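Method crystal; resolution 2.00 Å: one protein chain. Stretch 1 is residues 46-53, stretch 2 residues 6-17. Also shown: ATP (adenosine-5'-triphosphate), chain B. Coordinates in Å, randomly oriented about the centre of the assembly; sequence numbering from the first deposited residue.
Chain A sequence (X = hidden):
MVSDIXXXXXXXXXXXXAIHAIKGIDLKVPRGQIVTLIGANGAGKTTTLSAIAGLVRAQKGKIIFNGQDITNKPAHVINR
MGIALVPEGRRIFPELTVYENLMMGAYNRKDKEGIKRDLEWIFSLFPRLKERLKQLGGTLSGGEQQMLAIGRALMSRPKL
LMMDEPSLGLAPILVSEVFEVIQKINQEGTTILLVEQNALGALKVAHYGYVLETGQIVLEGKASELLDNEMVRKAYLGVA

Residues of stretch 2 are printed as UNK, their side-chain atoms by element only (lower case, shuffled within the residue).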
# COMPACT_ATOMS: atom_id res chain seq x y z
N THR A 46 -1.44 2.91 -9.85
CA THR A 46 -2.75 2.73 -9.24
C THR A 46 -3.52 1.62 -9.95
O THR A 46 -4.25 0.87 -9.32
CB THR A 46 -3.59 4.03 -9.31
OG1 THR A 46 -3.01 5.02 -8.46
CG2 THR A 46 -5.03 3.77 -8.85
N THR A 47 -3.35 1.54 -11.26
CA THR A 47 -4.03 0.52 -12.04
C THR A 47 -3.56 -0.85 -11.56
O THR A 47 -4.36 -1.76 -11.40
CB THR A 47 -3.73 0.68 -13.55
OG1 THR A 47 -4.23 1.95 -13.99
CG2 THR A 47 -4.41 -0.42 -14.36
N THR A 48 -2.26 -0.98 -11.30
CA THR A 48 -1.72 -2.25 -10.82
C THR A 48 -2.40 -2.67 -9.52
O THR A 48 -2.85 -3.81 -9.39
CB THR A 48 -0.20 -2.18 -10.61
OG1 THR A 48 0.43 -1.93 -11.87
CG2 THR A 48 0.34 -3.50 -10.05
N LEU A 49 -2.49 -1.74 -8.57
CA LEU A 49 -3.12 -2.03 -7.29
C LEU A 49 -4.61 -2.31 -7.46
O LEU A 49 -5.17 -3.15 -6.75
CB LEU A 49 -2.95 -0.86 -6.31
CG LEU A 49 -1.56 -0.43 -5.86
CD1 LEU A 49 -1.70 0.65 -4.80
CD2 LEU A 49 -0.79 -1.60 -5.29
N SER A 50 -5.24 -1.58 -8.37
CA SER A 50 -6.67 -1.76 -8.63
C SER A 50 -6.92 -3.15 -9.19
O SER A 50 -7.87 -3.82 -8.78
CB SER A 50 -7.18 -0.71 -9.61
OG SER A 50 -7.21 0.57 -9.00
N ALA A 51 -6.07 -3.58 -10.12
CA ALA A 51 -6.22 -4.90 -10.71
C ALA A 51 -6.11 -5.94 -9.60
O ALA A 51 -6.96 -6.82 -9.47
CB ALA A 51 -5.14 -5.12 -11.76
N ILE A 52 -5.06 -5.83 -8.79
CA ILE A 52 -4.85 -6.77 -7.69
C ILE A 52 -6.07 -6.83 -6.78
O ILE A 52 -6.47 -7.91 -6.34
CB ILE A 52 -3.61 -6.37 -6.85
CG1 ILE A 52 -2.33 -6.56 -7.67
CG2 ILE A 52 -3.55 -7.22 -5.58
CD1 ILE A 52 -1.08 -5.93 -7.05
N ALA A 53 -6.67 -5.67 -6.51
CA ALA A 53 -7.84 -5.58 -5.64
C ALA A 53 -9.14 -5.94 -6.38
O ALA A 53 -10.22 -5.95 -5.78
CB ALA A 53 -7.95 -4.18 -5.05
N UNK A 6 3.64 -13.79 -0.62
CA UNK A 6 2.24 -13.48 -0.34
C UNK A 6 1.47 -13.05 -1.58
O UNK A 6 0.28 -13.33 -1.70
c UNK A 6 2.79 -12.81 2.01
c UNK A 6 2.68 -11.06 0.23
c UNK A 6 2.10 -12.37 0.74
N UNK A 7 2.14 -12.38 -2.50
CA UNK A 7 1.48 -11.93 -3.72
C UNK A 7 2.40 -12.05 -4.91
O UNK A 7 3.54 -11.59 -4.87
c UNK A 7 -1.23 -10.44 -4.68
c UNK A 7 0.23 -9.97 -4.80
c UNK A 7 0.29 -8.46 -4.85
c UNK A 7 1.02 -10.48 -3.59
N UNK A 8 1.91 -12.70 -5.96
CA UNK A 8 2.68 -12.84 -7.18
C UNK A 8 1.82 -12.45 -8.37
O UNK A 8 0.70 -12.95 -8.53
o UNK A 8 4.22 -16.71 -8.08
o UNK A 8 5.40 -15.98 -9.79
c UNK A 8 4.61 -15.79 -8.84
c UNK A 8 3.20 -14.26 -7.37
c UNK A 8 4.09 -14.39 -8.61
N UNK A 9 2.32 -11.53 -9.18
CA UNK A 9 1.61 -11.09 -10.37
C UNK A 9 2.39 -11.68 -11.54
O UNK A 9 3.60 -11.53 -11.61
c UNK A 9 0.87 -8.92 -9.30
c UNK A 9 1.62 -9.53 -10.48
c UNK A 9 0.96 -9.09 -11.78
N UNK A 10 1.70 -12.38 -12.44
CA UNK A 10 2.38 -12.98 -13.58
C UNK A 10 1.85 -12.42 -14.90
O UNK A 10 0.65 -12.44 -15.15
c UNK A 10 2.49 -15.19 -12.27
c UNK A 10 2.39 -16.70 -12.37
c UNK A 10 2.18 -14.51 -13.59
n UNK A 10 3.30 -17.40 -11.71
o UNK A 10 1.49 -17.24 -13.03
N UNK A 11 2.77 -11.92 -15.73
CA UNK A 11 2.44 -11.36 -17.04
C UNK A 11 1.08 -10.66 -17.06
O UNK A 11 0.24 -10.95 -17.91
c UNK A 11 2.46 -12.46 -18.10
o UNK A 11 3.71 -13.14 -18.10
N UNK A 12 0.88 -9.74 -16.12
CA UNK A 12 -0.37 -9.00 -16.01
C UNK A 12 -0.56 -7.98 -17.12
O UNK A 12 0.35 -7.22 -17.44
c UNK A 12 -1.59 -7.29 -14.44
c UNK A 12 -2.92 -8.02 -14.51
c UNK A 12 -0.43 -8.28 -14.66
c UNK A 12 -1.43 -6.59 -13.10
N UNK A 13 -1.75 -7.99 -17.71
CA UNK A 13 -2.13 -7.06 -18.77
C UNK A 13 -3.43 -6.40 -18.35
O UNK A 13 -4.35 -7.08 -17.91
n UNK A 13 0.83 -8.61 -21.76
c UNK A 13 0.56 -7.42 -22.25
c UNK A 13 -2.33 -7.78 -20.10
c UNK A 13 -1.08 -7.97 -20.88
c UNK A 13 -0.18 -8.98 -20.90
n UNK A 13 -0.58 -7.01 -21.74
N UNK A 14 -3.49 -5.08 -18.46
CA UNK A 14 -4.71 -4.38 -18.09
C UNK A 14 -5.05 -3.36 -19.16
O UNK A 14 -4.22 -2.53 -19.54
c UNK A 14 -4.58 -3.67 -16.74
c UNK A 14 -4.32 -4.69 -15.64
c UNK A 14 -5.85 -2.89 -16.43
N UNK A 15 -6.28 -3.46 -19.66
CA UNK A 15 -6.79 -2.56 -20.70
C UNK A 15 -8.06 -1.93 -20.18
O UNK A 15 -8.92 -2.61 -19.64
c UNK A 15 -4.48 -4.24 -24.52
c UNK A 15 -5.43 -3.52 -23.79
c UNK A 15 -5.67 -5.36 -22.28
c UNK A 15 -4.15 -5.53 -24.13
c UNK A 15 -7.16 -3.34 -21.96
c UNK A 15 -6.04 -4.07 -22.67
o UNK A 15 -3.25 -6.27 -24.86
c UNK A 15 -4.74 -6.09 -23.01
N UNK A 16 -8.18 -0.62 -20.34
CA UNK A 16 -9.46 0.02 -20.02
C UNK A 16 -9.65 1.32 -20.81
O UNK A 16 -8.78 2.17 -20.90
c UNK A 16 -7.98 3.71 -17.94
c UNK A 16 -9.50 0.30 -18.52
c UNK A 16 -8.52 1.37 -18.17
c UNK A 16 -8.86 2.71 -18.35
c UNK A 16 -6.42 2.03 -17.19
c UNK A 16 -7.29 1.04 -17.60
c UNK A 16 -6.76 3.36 -17.36
o UNK A 16 -5.91 4.36 -16.93
N UNK A 17 -10.84 1.43 -21.43
CA UNK A 17 -11.15 2.64 -22.20
C UNK A 17 -10.54 2.58 -23.60
O UNK A 17 -11.10 2.01 -24.53
PG ATP B . -1.78 7.53 -9.46
O1G ATP B . -1.61 8.95 -9.10
O2G ATP B . -1.07 6.58 -8.57
O3G ATP B . -3.19 7.17 -9.83
PB ATP B . -0.49 6.06 -11.66
O1B ATP B . 0.82 6.31 -12.33
O2B ATP B . -0.61 4.91 -10.78
O3B ATP B . -0.91 7.39 -10.82
PA ATP B . -2.76 5.14 -13.29
O1A ATP B . -3.84 5.15 -12.30
O2A ATP B . -2.29 3.83 -13.80
O3A ATP B . -1.56 6.07 -12.78
O5' ATP B . -3.21 6.03 -14.50
C5' ATP B . -2.34 6.25 -15.62
C4' ATP B . -2.78 5.50 -16.82
O4' ATP B . -4.07 6.06 -17.23
C3' ATP B . -1.87 5.72 -18.00
O3' ATP B . -1.55 4.45 -18.60
C2' ATP B . -2.65 6.63 -18.90
O2' ATP B . -2.36 6.47 -20.29
C1' ATP B . -4.09 6.14 -18.66
N9 ATP B . -5.21 7.06 -19.09
C8 ATP B . -6.40 7.30 -18.45
N7 ATP B . -7.20 8.14 -19.05
C5 ATP B . -6.48 8.49 -20.18
C6 ATP B . -6.77 9.37 -21.28
N6 ATP B . -7.92 10.03 -21.33
N1 ATP B . -5.85 9.51 -22.27
C2 ATP B . -4.70 8.83 -22.20
N3 ATP B . -4.30 7.98 -21.23
C4 ATP B . -5.26 7.85 -20.23

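Position 6 has three side-chain carbons, one carrying the other two. It lies out of reach of stretch 1. This is Val6.

Position 7 has four carbons, forked at the second. Its CA-to-CB bond points toward the helix, and one fork tip lies near Ile52. This is Leu7, with CD2 3.6 Å from Ile52 CD1.

Position 8 has three carbons in a row, the third carrying two oxygens. It touches nothing on stretch 1. The carboxylate makes it Glu8.

Position 9 has one carbon carrying two more. It points toward the helix and meets Ile52. This is Val9, with CG2 4.2 Å from Ile52 CD1.

Position 10 has three carbons, the third carrying one oxygen and one nitrogen. The amide identifies Gln10. Its NE2 donates a hydrogen bond to Glu8 OE2 at 3.2 Å. Neither side chain reaches stretch 1.

Position 11 has one carbon and one oxygen. It is exposed, at a corner of the chain. This is Ser11.

Position 12 has four carbons, forked at the second. It points toward the helix and reaches Ala51. This is Leu12, with CD2 4.2 Å from Ala51 CB.

Position 13 has one carbon and then a five-membered ring of three carbons and two nitrogens. It does not reach stretch 1. This is His13; its ND1 is hydrogen-bonded elsewhere in the structure.

Position 14 has one carbon carrying two more. It points toward the helix and touches Thr47 and Ala51. This is Val14. Val14 CG1 is 3.5 Å from Thr47 CG2, and Val14 CG2 is 4.0 Å from Ala51 CB.

Position 15 has one carbon and a six-carbon ring bearing an oxygen. It points away from the helix. This is Tyr15.

Position 16 has the same atoms but points toward the helix, near Thr47. This is Tyr16, with CE2 3.9 Å from Thr47 OG1. ATP O4' lies at the ring edge, 2.5 Å from Tyr16 OH.

Position 17 has no side-chain atoms. Its phi/psi of 82/-99 would jam a CB against the preceding carbonyl oxygen. This is Gly17.

The contact is a small apolar one, burying 336 Å² with no hydrogen bond across it. Along each strand, alternate side chains face the helix. Leu7 and Val9 meet Ile52, while Leu12 and Val14 meet Ala51. Thr47 joins protein and nucleotide: its methyl CG2 packs on Val14, and its OG1 donates a hydrogen bond to ATP O2A at 2.7 Å.

Stretch 2, residues 6-17: VLEVQSLHVYYG
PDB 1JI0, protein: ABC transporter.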